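Local coordinates for protein VP1 (Merkel cell polyomavirus, PDB 4FMH) that builds the pentameric units of the icosahedral viral capsid and binds sialylated glycans, a form of receptor recognition required for infection, at residues I125-V130 with D257-L262; T88-E93 with L282-V287; D143-V148 with Q184-L189; V97-V102 with R276-T281. All coordinates share one frame; numbering follows the deposited sequence. Where two conformers were deposited one is given.

Contact 1. Residues I125-V130 with D257-L262; sequences IPVSGV and DIVGFL
Val130 sets its CG2 methyl against the outer end of the Phe261 ring, 3.7 Å from CE2, and the two side chains cross obliquely. CG1 of Val130 is anti to the backbone N (chi1 175°), which leaves CG2 beside that N as the branch facing the ring. Val127 has nearly the same torsion but leads with CG1, which rests 3.6 Å from Val259 O and 4.1 Å from Val259 CG2. Between the two valines, Ser128 O accepts the N-H of Phe261 (2.8 Å). That bond is almost straight at nitrogen (178°), although the nitrogen stands above the carbonyl plane. Residues 257-262 run along strand 250-263 of the VP1 jelly roll, and 125-130 is the end of the loop that enters its sheet neighbour, strand 131-138. Without a side chain, Gly260 lets its CA come within 4.3 Å of Ser128 CA; a CB would run into Ser128 N. Further along, Val127 CA makes a CH···O contact with Phe261 O (3.3 Å), and a water donates to both Ile125 O and Phe261 O. Val127 O also accepts from Thr218 OG1 of a neighbouring subunit, while Leu262 packs on Trp45 of the glycan pocket.

Contact 2. Residues T88-E93 with L282-V287; sequences TLQMWE and LRKRWV
Glu93 reaches between Arg283 and Arg285 and is gripped by both. Its CB lies 3.5 Å from Arg283 O, next to the backbone pairing of these two residues. CG is anti to the backbone N (chi1 176°), and the chain stays extended beyond it, carrying the carboxylate out between the guanidinium groups. CD lies at the edge of each guanidinium, in its plane. At the tip, OE1 accepts from Arg283 NE and from Arg285 NE, both at 2.8 Å, from opposite faces of the carboxylate. OE2 is also met from opposite faces, by Arg283 NH2 from well above the plane at 3.1 Å and by Arg285 NH2 on the syn side, closer to the plane, at 3.0 Å; each arginine thus binds side-on with two nitrogens. Gly243 N is a further donor to OE2. Two guanidinium groups beside it would be expected to keep the carboxylate ionised. On the other face of the sheet, Gln90 CG sits over the six-membered ring of Trp286, 3.6 Å from its centroid, and Lys284 CG lies over one face of the Trp92 ring, toward its rim; Trp92 NE1 bonds to Pro78 O. This is a regular antiparallel pair of jelly-roll strands, 89-101 with 269-287, with a salt-bridge network on one face and aliphatic-on-indole CH-pi packing on the other.

Contact 3. Residues D143-V148 with Q184-L189; sequences DLQGLV and QAKAKL
Leu144 and Ala187 form the hydrogen-bonded pair at the middle of a short antiparallel ladder, part of a three-stranded sheet separate from the larger jelly-roll sheet. Leu144 N gives to Ala187 O at 2.7 Å, and the return bond from Ala187 N to Leu144 O is longer, 3.1 Å. Gly146 N extends the ladder by donating to Ala185 O. On this face of the sheet, Leu144 CG is anti to the carbonyl carbon (chi1 -57°), and Leu144 CD1 reaches Leu189 CB at 3.8 Å; Trp200, on the third strand, packs on both Leu144 and Ala187. The opposite face is polar. Lys186 runs extended and then bends at chi4 (-68°), which brings NZ across to Gln145 OE1, 2.9 Å away. NZ also forms a salt bridge with Asp203, so the lysine ties two polar groups together. Asp143 and Lys188 lie side by side, with Asp143 OD1 3.7 Å from Lys188 CE, and their charged atoms stay apart. In the next shell, Ala185 is the centre of an inverse gamma turn that starts strand 186-189, and its side chain packs on Ile166 of helix 166-170. Val102 of a neighbouring subunit touches Gln145. The amide of Gln145 is fixed at its nitrogen: NE2 donates in the amide plane to Gly146 O, 3.0 Å away at 173°, and also bonds to Asp182 O.

Contact 4. Residues V97-V102 with R276-T281; sequences VKTEVV and RYFNVT
In the jelly-roll sheet of VP1, residues 97-101 of strand 89-101 run antiparallel to residues 276-281 of strand 269-287, and Thr99, in a non-hydrogen-bonded pair with Phe278, joins them through its hydroxyl. Main-chain bonds flank this pair: Lys98 exchanges two with Asn279 and Glu100 two with Tyr277. OG1 of Thr99 is anti to the backbone N (chi1 -176°), which swings the hydroxyl toward the partner strand. There it donates to Tyr277 O (2.9 Å), an oxygen that Glu100 N reaches from the opposite face of the carbonyl plane. The same hydroxyl accepts from Arg276 NH1 at 3.0 Å, with a straight approach (165°) in the guanidinium plane. OG1 also stands over one face of the Phe278 ring, 3.5 Å from CD2, while Val97 CG2 meets the edge of that ring and touches Val280 CG2 at 3.7 Å. This apolar side lies against Phe135 of strand 131-138 and Ile253 of strand 250-263.

Beyond the ladder, Val102 CG2 packs on Tyr277 CB at 3.9 Å. On the Lys98, Glu100 and Tyr277 face the sheet meets a neighbouring subunit of the pentamer, where Glu100 OE2 bonds to Tyr212 OH of that subunit and Tyr277 packs on its Pro204. Arg276 bends at chi3, which brings its guanidinium beside Thr99 and Val101; NH2 takes Asp257 in a salt bridge, and Val101 CG2 lies over one guanidinium face, toward its rim, 3.4 Å from Arg276 NH2.

In the fold
Contacts 2 and 4 join the same two strands, 89-101 and 269-287, with centres about 22 Å apart. Contact 4 is buried and meets a neighbouring subunit; contact 2 is partly exposed, near the chain's C-terminal end, and no other chain of the assembly touches it. Contact 2 is dominated by charges and indoles, contact 4 by valines, rings, a threonine hydroxyl and one interior arginine. That arginine binds Asp257, linking contact 4 to contact 1, which lies on the adjoining strand 250-263 and is also buried. Contact 1 is the least regular, a loop laid on a strand. Contact 3 belongs to a different, smaller sheet; its nearest atoms are about 10 Å from those of contact 4, and it combines a buried leucine side with a polar face carrying two lysines.

Contact 1. Residues I125-V130 with D257-L262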
# COMPACT_ATOMS: atom_id res chain seq x y z
N ILE B 125 -17.42 -10.15 -13.74
CA ILE B 125 -16.37 -10.04 -12.73
C ILE B 125 -15.04 -9.99 -13.49
O ILE B 125 -14.72 -10.93 -14.22
CB ILE B 125 -16.36 -11.24 -11.74
CG1 ILE B 125 -17.70 -11.32 -10.99
CG2 ILE B 125 -15.18 -11.12 -10.75
CD1 ILE B 125 -17.96 -12.66 -10.30
N PRO B 126 -14.28 -8.89 -13.33
CA PRO B 126 -13.02 -8.78 -14.04
C PRO B 126 -12.00 -9.81 -13.57
O PRO B 126 -12.10 -10.31 -12.44
CB PRO B 126 -12.53 -7.36 -13.71
CG PRO B 126 -13.28 -6.95 -12.51
CD PRO B 126 -14.55 -7.72 -12.46
N VAL B 127 -11.05 -10.13 -14.43
CA VAL B 127 -9.91 -10.98 -14.08
C VAL B 127 -9.27 -10.46 -12.79
O VAL B 127 -8.79 -9.32 -12.73
CB VAL B 127 -8.91 -11.08 -15.25
CG1 VAL B 127 -7.69 -11.91 -14.85
CG2 VAL B 127 -9.59 -11.73 -16.48
N SER B 128 -9.26 -11.30 -11.76
CA SER B 128 -8.85 -10.90 -10.42
C SER B 128 -8.60 -12.12 -9.55
O SER B 128 -8.91 -13.25 -9.95
CB SER B 128 -9.91 -10.00 -9.78
OG SER B 128 -11.19 -10.62 -9.82
N GLY B 129 -8.04 -11.90 -8.37
CA GLY B 129 -7.75 -13.00 -7.46
C GLY B 129 -6.27 -13.35 -7.42
O GLY B 129 -5.42 -12.46 -7.31
N VAL B 130 -5.97 -14.64 -7.50
CA VAL B 130 -4.60 -15.12 -7.34
C VAL B 130 -3.65 -14.51 -8.38
O VAL B 130 -3.88 -14.65 -9.58
CB VAL B 130 -4.51 -16.66 -7.38
CG1 VAL B 130 -3.05 -17.12 -7.35
CG2 VAL B 130 -5.31 -17.28 -6.22
N ASP B 257 3.74 -15.13 -14.88
CA ASP B 257 2.83 -14.01 -14.59
C ASP B 257 1.37 -14.42 -14.62
O ASP B 257 0.68 -14.23 -15.63
CB ASP B 257 3.10 -12.84 -15.54
CG ASP B 257 4.47 -12.22 -15.31
OD1 ASP B 257 4.63 -11.46 -14.32
OD2 ASP B 257 5.40 -12.51 -16.11
N ILE B 258 0.91 -14.99 -13.50
CA ILE B 258 -0.50 -15.31 -13.30
C ILE B 258 -1.21 -14.03 -12.87
O ILE B 258 -0.77 -13.38 -11.91
CB ILE B 258 -0.69 -16.43 -12.26
CG1 ILE B 258 -0.01 -17.72 -12.74
CG2 ILE B 258 -2.18 -16.66 -11.97
CD1 ILE B 258 0.19 -18.79 -11.66
N VAL B 259 -2.27 -13.67 -13.58
CA VAL B 259 -2.93 -12.36 -13.35
C VAL B 259 -4.33 -12.47 -12.76
O VAL B 259 -5.01 -11.46 -12.56
CB VAL B 259 -2.98 -11.50 -14.63
CG1 VAL B 259 -1.58 -11.05 -15.04
CG2 VAL B 259 -3.69 -12.25 -15.78
N GLY B 260 -4.77 -13.70 -12.48
CA GLY B 260 -6.07 -13.89 -11.84
C GLY B 260 -6.97 -14.88 -12.54
O GLY B 260 -6.56 -15.56 -13.49
N PHE B 261 -8.22 -14.96 -12.06
CA PHE B 261 -9.20 -15.91 -12.56
C PHE B 261 -10.12 -15.29 -13.60
O PHE B 261 -10.54 -14.14 -13.46
CB PHE B 261 -10.11 -16.42 -11.43
CG PHE B 261 -9.41 -17.23 -10.38
CD1 PHE B 261 -9.04 -18.55 -10.62
CD2 PHE B 261 -9.16 -16.67 -9.11
CE1 PHE B 261 -8.42 -19.31 -9.62
CE2 PHE B 261 -8.54 -17.43 -8.11
CZ PHE B 261 -8.17 -18.75 -8.38
N LEU B 262 -10.45 -16.09 -14.62
CA LEU B 262 -11.60 -15.83 -15.46
C LEU B 262 -12.79 -16.51 -14.79
O LEU B 262 -12.79 -17.73 -14.58
CB LEU B 262 -11.39 -16.39 -16.87
CG LEU B 262 -12.51 -16.14 -17.90
CD1 LEU B 262 -12.66 -14.65 -18.24
CD2 LEU B 262 -12.28 -16.97 -19.15
O HOH W 1 -13.04 -13.01 -14.65

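Contact 2. Residues T88-E93 with L282-V287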
# COMPACT_ATOMS: atom_id res chain seq x y z
N THR B 88 42.27 -17.50 -19.05
CA THR B 88 41.58 -16.22 -19.03
C THR B 88 40.75 -16.03 -20.30
O THR B 88 41.27 -16.05 -21.41
CB THR B 88 42.57 -15.06 -18.83
OG1 THR B 88 43.22 -15.21 -17.56
CG2 THR B 88 41.86 -13.71 -18.85
N LEU B 89 39.44 -15.86 -20.10
CA LEU B 89 38.49 -15.79 -21.20
C LEU B 89 37.54 -14.63 -21.00
O LEU B 89 37.39 -14.13 -19.88
CB LEU B 89 37.69 -17.10 -21.28
CG LEU B 89 38.42 -18.43 -21.48
CD1 LEU B 89 37.55 -19.58 -21.01
CD2 LEU B 89 38.85 -18.61 -22.92
N GLN B 90 36.89 -14.22 -22.08
CA GLN B 90 35.83 -13.22 -22.02
C GLN B 90 34.47 -13.89 -21.90
O GLN B 90 34.20 -14.89 -22.57
CB GLN B 90 35.85 -12.33 -23.27
CG GLN B 90 37.09 -11.45 -23.39
CD GLN B 90 36.94 -10.38 -24.46
OE1 GLN B 90 35.99 -10.38 -25.24
NE2 GLN B 90 37.89 -9.45 -24.49
N MET B 91 33.63 -13.34 -21.03
CA MET B 91 32.26 -13.82 -20.84
C MET B 91 31.30 -12.64 -20.92
O MET B 91 31.66 -11.52 -20.55
CB MET B 91 32.10 -14.48 -19.47
CG MET B 91 32.74 -15.85 -19.34
SD MET B 91 32.46 -16.56 -17.70
CE MET B 91 30.84 -17.28 -17.92
N TRP B 92 30.09 -12.90 -21.41
CA TRP B 92 29.03 -11.90 -21.35
C TRP B 92 28.50 -11.78 -19.92
O TRP B 92 28.20 -12.79 -19.27
CB TRP B 92 27.90 -12.24 -22.31
CG TRP B 92 28.26 -12.02 -23.75
CD1 TRP B 92 28.46 -12.98 -24.71
CD2 TRP B 92 28.45 -10.76 -24.41
NE1 TRP B 92 28.77 -12.39 -25.91
CE2 TRP B 92 28.77 -11.03 -25.76
CE3 TRP B 92 28.39 -9.42 -23.98
CZ2 TRP B 92 29.03 -10.02 -26.69
CZ3 TRP B 92 28.66 -8.42 -24.91
CH2 TRP B 92 28.97 -8.72 -26.24
N GLU B 93 28.42 -10.55 -19.44
CA GLU B 93 27.94 -10.25 -18.09
C GLU B 93 26.67 -9.41 -18.20
O GLU B 93 26.70 -8.31 -18.75
CB GLU B 93 29.02 -9.48 -17.33
CG GLU B 93 28.64 -9.02 -15.93
CD GLU B 93 29.62 -8.01 -15.35
OE1 GLU B 93 30.57 -7.59 -16.06
OE2 GLU B 93 29.44 -7.63 -14.17
N LEU B 282 24.10 -6.37 -21.75
CA LEU B 282 25.25 -7.16 -21.33
C LEU B 282 26.56 -6.50 -21.75
O LEU B 282 26.62 -5.79 -22.75
CB LEU B 282 25.18 -8.59 -21.87
CG LEU B 282 23.88 -9.38 -21.63
CD1 LEU B 282 22.97 -9.26 -22.84
CD2 LEU B 282 24.19 -10.85 -21.35
N ARG B 283 27.60 -6.72 -20.96
CA ARG B 283 28.94 -6.23 -21.29
C ARG B 283 29.94 -7.38 -21.23
O ARG B 283 29.69 -8.40 -20.59
CB ARG B 283 29.36 -5.11 -20.34
CG ARG B 283 29.57 -5.57 -18.90
CD ARG B 283 30.03 -4.45 -18.00
NE ARG B 283 30.02 -4.88 -16.61
CZ ARG B 283 29.98 -4.06 -15.57
NH1 ARG B 283 29.95 -2.75 -15.74
NH2 ARG B 283 29.97 -4.57 -14.34
N LYS B 284 31.07 -7.22 -21.92
CA LYS B 284 32.12 -8.22 -21.92
C LYS B 284 32.97 -8.11 -20.65
O LYS B 284 33.36 -7.01 -20.24
CB LYS B 284 33.00 -8.08 -23.16
CG LYS B 284 32.29 -8.35 -24.48
CD LYS B 284 33.21 -8.05 -25.66
CE LYS B 284 32.49 -8.18 -26.99
NZ LYS B 284 33.39 -7.94 -28.15
N ARG B 285 33.24 -9.25 -20.02
CA ARG B 285 34.02 -9.30 -18.79
C ARG B 285 35.13 -10.36 -18.88
O ARG B 285 34.87 -11.48 -19.29
CB ARG B 285 33.10 -9.61 -17.60
CG ARG B 285 33.83 -9.90 -16.28
CD ARG B 285 34.25 -8.62 -15.57
NE ARG B 285 33.12 -8.02 -14.88
CZ ARG B 285 33.21 -7.32 -13.75
NH1 ARG B 285 34.40 -7.13 -13.17
NH2 ARG B 285 32.12 -6.82 -13.19
N TRP B 286 36.35 -9.99 -18.49
CA TRP B 286 37.46 -10.94 -18.38
C TRP B 286 37.29 -11.82 -17.14
O TRP B 286 37.00 -11.30 -16.05
CB TRP B 286 38.81 -10.22 -18.30
CG TRP B 286 39.29 -9.62 -19.58
CD1 TRP B 286 39.39 -8.29 -19.88
CD2 TRP B 286 39.77 -10.32 -20.73
NE1 TRP B 286 39.88 -8.12 -21.15
CE2 TRP B 286 40.13 -9.36 -21.70
CE3 TRP B 286 39.93 -11.68 -21.05
CZ2 TRP B 286 40.65 -9.70 -22.95
CZ3 TRP B 286 40.44 -12.03 -22.30
CH2 TRP B 286 40.78 -11.04 -23.24
N VAL B 287 37.47 -13.13 -17.31
CA VAL B 287 37.37 -14.08 -16.19
C VAL B 287 38.50 -15.10 -16.23
O VAL B 287 38.97 -15.47 -17.31
CB VAL B 287 36.01 -14.82 -16.14
CG1 VAL B 287 34.85 -13.85 -15.93
CG2 VAL B 287 35.81 -15.67 -17.39
O HOH W 2 35.67 -9.72 -27.61

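Contact 3. Residues D143-V148 with Q184-L189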
# COMPACT_ATOMS: atom_id res chain seq x y z
N ASP B 143 17.99 -22.34 -10.40
CA ASP B 143 17.90 -23.46 -9.48
C ASP B 143 16.55 -23.44 -8.79
O ASP B 143 16.11 -22.39 -8.32
CB ASP B 143 19.03 -23.42 -8.44
CG ASP B 143 20.41 -23.58 -9.08
OD1 ASP B 143 20.66 -24.64 -9.68
OD2 ASP B 143 21.24 -22.64 -8.98
N LEU B 144 15.90 -24.60 -8.71
CA LEU B 144 14.57 -24.71 -8.12
C LEU B 144 14.55 -25.56 -6.86
O LEU B 144 15.30 -26.52 -6.74
CB LEU B 144 13.58 -25.29 -9.13
CG LEU B 144 13.40 -24.56 -10.47
CD1 LEU B 144 12.56 -25.38 -11.44
CD2 LEU B 144 12.80 -23.17 -10.27
N GLN B 145 13.67 -25.19 -5.94
CA GLN B 145 13.40 -25.97 -4.74
C GLN B 145 11.95 -26.44 -4.83
O GLN B 145 11.06 -25.65 -5.14
CB GLN B 145 13.61 -25.11 -3.48
CG GLN B 145 13.11 -25.74 -2.17
CD GLN B 145 13.91 -26.97 -1.74
OE1 GLN B 145 15.12 -26.88 -1.52
NE2 GLN B 145 13.24 -28.11 -1.59
N GLY B 146 11.72 -27.72 -4.56
CA GLY B 146 10.36 -28.26 -4.56
C GLY B 146 9.69 -28.16 -3.20
O GLY B 146 10.30 -28.45 -2.16
N LEU B 147 8.42 -27.76 -3.21
CA LEU B 147 7.59 -27.72 -2.00
C LEU B 147 6.15 -27.65 -2.43
O LEU B 147 5.78 -26.80 -3.25
CB LEU B 147 7.94 -26.52 -1.10
CG LEU B 147 7.32 -26.41 0.30
CD1 LEU B 147 8.25 -25.62 1.22
CD2 LEU B 147 5.90 -25.79 0.28
N VAL B 148 5.32 -28.54 -1.89
CA VAL B 148 3.92 -28.58 -2.28
C VAL B 148 2.97 -28.41 -1.10
O VAL B 148 3.30 -28.75 0.04
CB VAL B 148 3.57 -29.87 -3.05
CG1 VAL B 148 4.32 -29.92 -4.38
CG2 VAL B 148 3.87 -31.11 -2.20
N GLN B 184 16.57 -32.67 -0.87
CA GLN B 184 16.67 -33.55 -2.03
C GLN B 184 15.73 -33.14 -3.16
O GLN B 184 15.94 -33.52 -4.32
CB GLN B 184 16.42 -35.01 -1.64
CG GLN B 184 17.45 -35.57 -0.69
CD GLN B 184 17.15 -37.00 -0.30
OE1 GLN B 184 17.34 -37.93 -1.08
NE2 GLN B 184 16.67 -37.19 0.93
N ALA B 185 14.70 -32.36 -2.84
CA ALA B 185 13.72 -31.92 -3.84
C ALA B 185 14.22 -30.70 -4.60
O ALA B 185 13.74 -29.58 -4.39
CB ALA B 185 12.36 -31.64 -3.18
N LYS B 186 15.20 -30.91 -5.48
CA LYS B 186 15.80 -29.82 -6.24
C LYS B 186 15.79 -30.12 -7.74
O LYS B 186 15.78 -31.28 -8.15
CB LYS B 186 17.22 -29.53 -5.74
CG LYS B 186 17.26 -28.94 -4.33
CD LYS B 186 18.64 -28.43 -3.96
CE LYS B 186 18.73 -28.08 -2.49
NZ LYS B 186 17.92 -26.90 -2.15
N ALA B 187 15.78 -29.06 -8.54
CA ALA B 187 15.78 -29.20 -10.00
C ALA B 187 16.34 -27.93 -10.63
O ALA B 187 16.55 -26.93 -9.95
CB ALA B 187 14.37 -29.46 -10.52
N LYS B 188 16.59 -27.99 -11.93
CA LYS B 188 17.00 -26.82 -12.69
C LYS B 188 15.92 -26.45 -13.68
O LYS B 188 15.36 -27.32 -14.35
CB LYS B 188 18.35 -27.07 -13.38
CG LYS B 188 19.42 -27.47 -12.38
CD LYS B 188 20.82 -27.24 -12.88
CE LYS B 188 21.80 -27.49 -11.75
NZ LYS B 188 23.19 -27.71 -12.25
N LEU B 189 15.59 -25.16 -13.77
CA LEU B 189 14.58 -24.69 -14.72
C LEU B 189 15.17 -24.66 -16.13
O LEU B 189 15.73 -23.65 -16.58
CB LEU B 189 14.02 -23.32 -14.30
CG LEU B 189 12.91 -22.68 -15.14
CD1 LEU B 189 11.73 -23.64 -15.39
CD2 LEU B 189 12.44 -21.41 -14.48

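Contact 4. Residues V97-V102 with R276-T281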
# COMPACT_ATOMS: atom_id res chain seq x y z
N VAL B 97 18.31 -4.97 -16.88
CA VAL B 97 17.20 -5.46 -17.67
C VAL B 97 16.02 -4.50 -17.56
O VAL B 97 15.74 -3.96 -16.48
CB VAL B 97 16.78 -6.91 -17.27
CG1 VAL B 97 16.43 -6.99 -15.78
CG2 VAL B 97 15.62 -7.41 -18.13
N LYS B 98 15.36 -4.27 -18.69
CA LYS B 98 14.05 -3.64 -18.72
C LYS B 98 13.07 -4.74 -19.02
O LYS B 98 13.20 -5.44 -20.03
CB LYS B 98 13.96 -2.56 -19.80
CG LYS B 98 14.68 -1.27 -19.48
CD LYS B 98 14.30 -0.20 -20.48
CE LYS B 98 14.69 1.18 -19.99
NZ LYS B 98 14.29 2.21 -20.98
N THR B 99 12.08 -4.90 -18.15
CA THR B 99 11.11 -5.98 -18.32
C THR B 99 9.71 -5.45 -18.07
O THR B 99 9.50 -4.58 -17.22
CB THR B 99 11.47 -7.22 -17.44
OG1 THR B 99 10.54 -8.29 -17.69
CG2 THR B 99 11.47 -6.87 -15.95
N GLU B 100 8.74 -5.97 -18.83
CA GLU B 100 7.37 -5.49 -18.77
C GLU B 100 6.41 -6.63 -19.02
O GLU B 100 6.64 -7.46 -19.92
CB GLU B 100 7.18 -4.40 -19.84
CG GLU B 100 5.79 -3.75 -19.86
CD GLU B 100 5.83 -2.38 -20.51
OE1 GLU B 100 6.62 -1.53 -20.05
OE2 GLU B 100 5.07 -2.14 -21.47
N VAL B 101 5.35 -6.70 -18.22
CA VAL B 101 4.25 -7.60 -18.51
C VAL B 101 3.43 -6.96 -19.64
O VAL B 101 3.07 -5.78 -19.56
CB VAL B 101 3.38 -7.91 -17.25
CG1 VAL B 101 2.24 -8.86 -17.59
CG2 VAL B 101 4.24 -8.51 -16.16
N VAL B 102 3.18 -7.73 -20.69
CA VAL B 102 2.54 -7.22 -21.91
C VAL B 102 1.06 -7.57 -21.91
O VAL B 102 0.67 -8.65 -21.45
CB VAL B 102 3.24 -7.82 -23.17
CG1 VAL B 102 2.51 -7.42 -24.47
CG2 VAL B 102 4.70 -7.38 -23.22
N ARG B 276 5.55 -11.71 -21.07
CA ARG B 276 6.52 -10.79 -20.52
C ARG B 276 7.62 -10.50 -21.54
O ARG B 276 8.12 -11.41 -22.22
CB ARG B 276 7.12 -11.34 -19.22
CG ARG B 276 8.05 -10.35 -18.51
CD ARG B 276 8.62 -10.94 -17.23
NE ARG B 276 7.71 -10.80 -16.09
CZ ARG B 276 7.68 -9.75 -15.28
NH1 ARG B 276 8.50 -8.73 -15.48
NH2 ARG B 276 6.82 -9.71 -14.27
N TYR B 277 7.96 -9.22 -21.64
CA TYR B 277 9.03 -8.74 -22.50
C TYR B 277 10.29 -8.44 -21.69
O TYR B 277 10.20 -8.00 -20.54
CB TYR B 277 8.57 -7.49 -23.25
CG TYR B 277 9.69 -6.74 -23.93
CD1 TYR B 277 10.15 -7.13 -25.18
CD2 TYR B 277 10.31 -5.66 -23.30
CE1 TYR B 277 11.20 -6.45 -25.80
CE2 TYR B 277 11.35 -4.97 -23.92
CZ TYR B 277 11.79 -5.38 -25.16
OH TYR B 277 12.82 -4.69 -25.76
N PHE B 278 11.46 -8.68 -22.30
CA PHE B 278 12.76 -8.42 -21.69
C PHE B 278 13.69 -7.73 -22.68
O PHE B 278 13.79 -8.13 -23.85
CB PHE B 278 13.46 -9.71 -21.28
CG PHE B 278 12.68 -10.59 -20.37
CD1 PHE B 278 11.74 -11.48 -20.87
CD2 PHE B 278 12.91 -10.56 -18.99
CE1 PHE B 278 11.03 -12.31 -20.03
CE2 PHE B 278 12.20 -11.39 -18.13
CZ PHE B 278 11.26 -12.27 -18.65
N ASN B 279 14.39 -6.70 -22.19
CA ASN B 279 15.54 -6.12 -22.88
C ASN B 279 16.73 -6.12 -21.92
O ASN B 279 16.78 -5.31 -20.99
CB ASN B 279 15.23 -4.70 -23.39
CG ASN B 279 16.30 -4.15 -24.33
OD1 ASN B 279 17.50 -4.32 -24.11
ND2 ASN B 279 15.87 -3.49 -25.39
N VAL B 280 17.68 -7.03 -22.14
CA VAL B 280 18.82 -7.22 -21.24
C VAL B 280 20.08 -6.59 -21.83
O VAL B 280 20.42 -6.85 -22.97
CB VAL B 280 19.08 -8.72 -20.97
CG1 VAL B 280 20.27 -8.91 -20.04
CG2 VAL B 280 17.84 -9.39 -20.39
N THR B 281 20.76 -5.76 -21.04
CA THR B 281 22.03 -5.16 -21.44
C THR B 281 23.16 -6.00 -20.88
O THR B 281 23.19 -6.31 -19.68
CB THR B 281 22.16 -3.70 -20.93
OG1 THR B 281 21.10 -2.91 -21.49
CG2 THR B 281 23.50 -3.09 -21.34